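PDB 5O3M: protocatechuate decarboxylase from Klebsiella pneumoniae, which is a prenylated-flavin-dependent decarboxylase of the UbiD family that removes the carboxyl group of 3,4-dihydroxybenzoate and can carboxylate catechols at the para position. Local coordinates for residues Leu173-Asp178 with Thr185-His190; Pro223-Ile228 with Ser272-Ala277. All coordinates share one frame; numbering follows the deposited sequence.

Interaction 1: residues Leu173-Asp178 with Thr185-His190; sequences LALASD and TDVTIH
Leu173, Ala174 and Val187 carry this antiparallel pairing, Leu173 and Leu175 both meeting Val187 on one face of the sheet and Ala174 facing Thr188 on the other. Leu173 turns CG away from its backbone N (chi1 -174°), which brings both methyls against Val187 CG1, the two side chains crossing at a slant: CD1 lies 3.6 Å from Val187 CG1, and CD2 touches the same methyl slightly farther off. CD1 also rests on Ile189 CG1 at 3.7 Å, so one leucine methyl sits against two residues of the partner strand. Val187 holds CG1 opposite its own N (chi1 -176°), which aims that methyl between Leu173 and Leu175. The second leucine runs alongside the valine, its CD1 4.0 Å from Val187 CG1, a lighter touch.

The backbone of Ala174 forms a hydrogen-bonded pair with Thr188, and Ala176 forms the next with Asp186. Ala174 N gives a short bond of 2.6 Å to Thr188 O, and Thr188 N returns one to Ala174 O. Farther along, Asp186 N reaches Ala176 O at 2.9 Å; the reciprocal bond from Ala176 N is weak. On the Ala174 face, CB meets the His190 ring obliquely at CD2, 3.8 Å away. Thr188 OG1 lies in plane at that ring's edge and shares a hydrogen bond with NE2 (2.9 Å), while ND1 bonds Phe203 O, which fixes the rotation of the imidazole from two sides.

The segments are arms of the beta hairpin 168-177/185-196, within the Rift-related region of the chain. Strand 224-230 pairs with 168-177 along its other edge, helix 209-219 covers Ala174 and Thr188, and helix 234-240 packs on Leu173 and Ile189.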
loop_
_atom_site.group_PDB
_atom_site.type_symbol
_atom_site.label_atom_id
_atom_site.label_comp_id
_atom_site.label_asym_id
_atom_site.label_seq_id
_atom_site.Cartn_x
_atom_site.Cartn_y
_atom_site.Cartn_z
ATOM N N LEU A 173 7.793 9.656 -46.657
ATOM C CA LEU A 173 8.264 8.272 -46.670
ATOM C C LEU A 173 9.664 8.236 -47.282
ATOM O O LEU A 173 9.840 8.447 -48.490
ATOM C CB LEU A 173 7.296 7.374 -47.431
ATOM C CG LEU A 173 7.625 5.882 -47.378
ATOM C CD1 LEU A 173 6.933 5.193 -46.169
ATOM C CD2 LEU A 173 7.228 5.221 -48.690
ATOM N N ALA A 174 10.657 7.967 -46.444
ATOM C CA ALA A 174 12.046 7.938 -46.873
ATOM C C ALA A 174 12.400 6.556 -47.405
ATOM O O ALA A 174 12.082 5.541 -46.775
ATOM C CB ALA A 174 12.975 8.314 -45.717
ATOM N N LEU A 175 13.034 6.528 -48.576
ATOM C CA LEU A 175 13.736 5.355 -49.079
ATOM C C LEU A 175 15.234 5.619 -49.011
ATOM O O LEU A 175 15.688 6.729 -49.298
ATOM C CB LEU A 175 13.327 5.027 -50.517
ATOM C CG LEU A 175 12.111 4.110 -50.627
ATOM C CD1 LEU A 175 10.923 4.684 -49.879
ATOM C CD2 LEU A 175 11.772 3.878 -52.081
ATOM N N ALA A 176 15.995 4.601 -48.618
ATOM C CA ALA A 176 17.436 4.748 -48.455
ATOM C C ALA A 176 18.074 3.365 -48.413
ATOM O O ALA A 176 17.411 2.362 -48.135
ATOM C CB ALA A 176 17.782 5.541 -47.191
ATOM N N SER A 177 19.381 3.338 -48.685
ATOM C CA SER A 177 20.178 2.121 -48.755
ATOM C C SER A 177 21.486 2.320 -47.997
ATOM O O SER A 177 21.965 3.443 -47.824
ATOM C CB SER A 177 20.505 1.727 -50.213
ATOM O OG SER A 177 19.367 1.787 -51.054
ATOM N N ASP A 178 22.074 1.205 -47.581
ATOM C CA ASP A 178 23.371 1.235 -46.921
ATOM C C ASP A 178 24.438 1.746 -47.893
ATOM O O ASP A 178 24.489 1.301 -49.048
ATOM C CB ASP A 178 23.718 -0.174 -46.427
ATOM C CG ASP A 178 24.980 -0.216 -45.595
ATOM O OD1 ASP A 178 24.927 0.170 -44.410
ATOM O OD2 ASP A 178 26.022 -0.651 -46.127
ATOM N N THR A 185 18.247 -2.091 -47.533
ATOM C CA THR A 185 17.376 -0.957 -47.800
ATOM C C THR A 185 16.484 -0.696 -46.593
ATOM O O THR A 185 16.392 -1.516 -45.677
ATOM C CB THR A 185 16.525 -1.208 -49.060
ATOM O OG1 THR A 185 15.706 -2.368 -48.871
ATOM C CG2 THR A 185 17.422 -1.427 -50.278
ATOM N N ASP A 186 15.820 0.461 -46.596
ATOM C CA ASP A 186 14.853 0.792 -45.554
ATOM C C ASP A 186 13.768 1.712 -46.108
ATOM O O ASP A 186 14.005 2.496 -47.032
ATOM C CB ASP A 186 15.515 1.463 -44.343
ATOM C CG ASP A 186 14.704 1.285 -43.062
ATOM O OD1 ASP A 186 13.893 0.330 -42.995
ATOM O OD2 ASP A 186 14.883 2.095 -42.125
ATOM N N VAL A 187 12.583 1.608 -45.511
ATOM C CA VAL A 187 11.406 2.400 -45.851
ATOM C C VAL A 187 10.809 2.878 -44.536
ATOM O O VAL A 187 10.328 2.062 -43.740
ATOM C CB VAL A 187 10.367 1.592 -46.639
ATOM C CG1 VAL A 187 9.209 2.494 -47.042
ATOM C CG2 VAL A 187 11.006 0.898 -47.844
ATOM N N THR A 188 10.794 4.189 -44.324
ATOM C CA THR A 188 10.451 4.765 -43.033
ATOM C C THR A 188 9.680 6.068 -43.224
ATOM O O THR A 188 9.887 6.793 -44.204
ATOM C CB THR A 188 11.724 5.004 -42.209
ATOM O OG1 THR A 188 12.705 5.629 -43.039
ATOM C CG2 THR A 188 12.293 3.687 -41.706
ATOM N N ILE A 189 8.783 6.362 -42.279
ATOM C CA ILE A 189 8.000 7.597 -42.283
ATOM C C ILE A 189 8.667 8.595 -41.351
ATOM O O ILE A 189 9.071 8.244 -40.233
ATOM C CB ILE A 189 6.537 7.362 -41.864
ATOM C CG1 ILE A 189 5.845 6.379 -42.801
ATOM C CG2 ILE A 189 5.748 8.664 -41.878
ATOM C CD1 ILE A 189 4.371 6.159 -42.464
ATOM N N HIS A 190 8.782 9.836 -41.818
ATOM C CA HIS A 190 9.368 10.917 -41.053
ATOM C C HIS A 190 8.532 12.173 -41.261
ATOM O O HIS A 190 7.757 12.286 -42.217
ATOM C CB HIS A 190 10.815 11.222 -41.481
ATOM C CG HIS A 190 11.750 10.055 -41.395
ATOM N ND1 HIS A 190 12.741 9.967 -40.441
ATOM C CD2 HIS A 190 11.873 8.947 -42.166
ATOM C CE1 HIS A 190 13.423 8.849 -40.615
ATOM N NE2 HIS A 190 12.918 8.212 -41.657
#

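Interaction 2: residues Pro223-Ile228 with Ser272-Ala277; sequences PLPITI and SVPEKA
Thr227 and the carbonyl of Lys276 form the tight end of this contact. Thr227 OG1 donates a short hydrogen bond to Lys276 O, 2.5 Å away and in the carbonyl plane. With chi1 at 58°, the hydroxyl lies between the backbone N and carbonyl carbon, and the methyl stands beside it, so both branches lean on one oxygen: CG2 is 3.4 Å from Lys276 O. The same methyl meets Val273 CG2 at 4.0 Å. Asn229 ND2 also bonds Thr227 OG1, giving this buried hydroxyl a second partner.

The chain of 272-277 turns sharply at Pro274, the centre of an inverse gamma turn whose Glu275 N to Val273 O bond is weak. This turn leads into strand 276-278, which belongs to a small mixed sheet with 266-269 and 128-129, whereas 224-230 is a strand of the larger antiparallel sheet. No backbone-to-backbone hydrogen bond joins the two segments; the link across is made by side chains, and by Thr227 on a main-chain carbonyl. Most of the touching residues of 272-277 lie in the loop before strand 276-278.

Toward solvent the fit is slacker. Exposed Pro274 and partly exposed Pro225 cross their rings at about a right angle, with Pro225 CB 4.0 Å from Pro274 CD, a purely apolar touch. Buried Val273 lies between this side and Thr227, its CB 4.1 Å from Pro225 CB.

Glu275 is buried as well. Bent at chi2 (64°), it folds its carboxylate back so that OE1 takes the N-H of Lys276 at 2.9 Å, on the anti side and 23° out of the carboxylate plane. Tyr251 OH holds OE1 too.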
loop_
_atom_site.group_PDB
_atom_site.type_symbol
_atom_site.label_atom_id
_atom_site.label_comp_id
_atom_site.label_asym_id
_atom_site.label_seq_id
_atom_site.Cartn_x
_atom_site.Cartn_y
_atom_site.Cartn_z
ATOM N N PRO A 223 27.879 11.907 -47.994
ATOM C CA PRO A 223 26.421 12.018 -47.868
ATOM C C PRO A 223 25.722 10.671 -48.032
ATOM O O PRO A 223 26.293 9.683 -48.498
ATOM C CB PRO A 223 26.043 12.978 -49.004
ATOM C CG PRO A 223 27.148 12.820 -50.014
ATOM C CD PRO A 223 28.393 12.546 -49.222
ATOM N N LEU A 224 24.454 10.639 -47.638
ATOM C CA LEU A 224 23.606 9.474 -47.880
ATOM C C LEU A 224 22.459 9.888 -48.789
ATOM O O LEU A 224 21.592 10.684 -48.373
ATOM C CB LEU A 224 23.063 8.873 -46.583
ATOM C CG LEU A 224 22.348 7.541 -46.850
ATOM C CD1 LEU A 224 23.339 6.380 -46.864
ATOM C CD2 LEU A 224 21.198 7.274 -45.879
ATOM N N PRO A 225 22.417 9.392 -50.023
ATOM C CA PRO A 225 21.315 9.748 -50.922
ATOM C C PRO A 225 20.003 9.142 -50.447
ATOM O O PRO A 225 19.943 7.993 -50.001
ATOM C CB PRO A 225 21.754 9.168 -52.268
ATOM C CG PRO A 225 22.606 8.009 -51.890
ATOM C CD PRO A 225 23.335 8.417 -50.634
ATOM N N ILE A 226 18.943 9.931 -50.571
ATOM C CA ILE A 226 17.654 9.615 -49.979
ATOM C C ILE A 226 16.576 10.178 -50.895
ATOM O O ILE A 226 16.815 11.130 -51.646
ATOM C CB ILE A 226 17.586 10.205 -48.547
ATOM C CG1 ILE A 226 16.262 9.898 -47.858
ATOM C CG2 ILE A 226 17.826 11.699 -48.576
ATOM C CD1 ILE A 226 16.251 10.359 -46.422
ATOM N N THR A 227 15.402 9.554 -50.877
ATOM C CA THR A 227 14.205 10.162 -51.446
ATOM C C THR A 227 13.119 10.212 -50.381
ATOM O O THR A 227 13.003 9.301 -49.548
ATOM C CB THR A 227 13.674 9.415 -52.697
ATOM O OG1 THR A 227 13.390 8.043 -52.376
ATOM C CG2 THR A 227 14.671 9.497 -53.862
ATOM N N ILE A 228 12.341 11.291 -50.411
ATOM C CA ILE A 228 11.233 11.514 -49.497
ATOM C C ILE A 228 9.972 11.538 -50.345
ATOM O O ILE A 228 9.765 12.476 -51.124
ATOM C CB ILE A 228 11.386 12.826 -48.716
ATOM C CG1 ILE A 228 12.782 12.934 -48.071
ATOM C CG2 ILE A 228 10.245 12.984 -47.736
ATOM C CD1 ILE A 228 13.050 11.935 -46.946
ATOM N N SER A 272 18.094 12.597 -59.846
ATOM C CA SER A 272 19.288 13.306 -59.406
ATOM C C SER A 272 20.067 12.597 -58.299
ATOM O O SER A 272 21.186 13.020 -57.982
ATOM C CB SER A 272 18.920 14.713 -58.914
ATOM O OG SER A 272 18.338 14.645 -57.622
ATOM N N VAL A 273 19.513 11.558 -57.685
ATOM C CA VAL A 273 20.260 10.822 -56.669
ATOM C C VAL A 273 20.153 9.337 -56.977
ATOM O O VAL A 273 19.105 8.878 -57.455
ATOM C CB VAL A 273 19.760 11.130 -55.246
ATOM C CG1 VAL A 273 20.020 12.589 -54.880
ATOM C CG2 VAL A 273 18.278 10.758 -55.104
ATOM N N PRO A 274 21.206 8.555 -56.724
ATOM C CA PRO A 274 21.181 7.092 -56.955
ATOM C C PRO A 274 20.364 6.339 -55.903
ATOM O O PRO A 274 20.879 5.683 -54.994
ATOM C CB PRO A 274 22.667 6.725 -56.899
ATOM C CG PRO A 274 23.244 7.721 -55.916
ATOM C CD PRO A 274 22.486 9.009 -56.147
ATOM N N GLU A 275 19.039 6.428 -56.023
ATOM C CA GLU A 275 18.148 5.813 -55.047
ATOM C C GLU A 275 16.731 5.830 -55.603
ATOM O O GLU A 275 16.368 6.719 -56.380
ATOM C CB GLU A 275 18.218 6.543 -53.699
ATOM C CG GLU A 275 17.287 5.991 -52.627
ATOM C CD GLU A 275 17.625 4.570 -52.232
ATOM O OE1 GLU A 275 16.961 3.645 -52.746
ATOM O OE2 GLU A 275 18.552 4.382 -51.411
ATOM N N LYS A 276 15.945 4.830 -55.211
ATOM C CA LYS A 276 14.613 4.654 -55.768
ATOM C C LYS A 276 13.640 5.674 -55.184
ATOM O O LYS A 276 13.849 6.221 -54.098
ATOM C CB LYS A 276 14.093 3.238 -55.497
ATOM C CG LYS A 276 14.945 2.118 -56.075
ATOM C CD LYS A 276 15.076 2.245 -57.600
ATOM C CE LYS A 276 15.968 1.151 -58.202
ATOM N NZ LYS A 276 17.379 1.234 -57.738
ATOM N N ALA A 277 12.557 5.920 -55.928
ATOM C CA ALA A 277 11.432 6.719 -55.465
ATOM C C ALA A 277 10.140 5.971 -55.768
ATOM O O ALA A 277 10.125 5.039 -56.576
ATOM C CB ALA A 277 11.418 8.101 -56.124
#

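Overall arrangement
Interactions 1 and 2 lie with their centres about 10 Å apart and share one sheet, since strands 168-177 and 224-230 are neighbours in it. Leu175 N comes 2.9 Å from Thr227 O, a probable backbone hydrogen bond between them. A second tie runs from Ser177 OG to Glu275 OE2 at 2.7 Å, so the Glu275 carboxylate reaches the end of strand 168-177, and Ser177 O packs on Leu224 CD1 at 3.4 Å. The hairpin is the part near a bound pentane-1,5-diol: the Ile189 side chain lies about 4 Å from it, in the pocket lined by Cys170, Leu340, His347, Leu350 and Ala351.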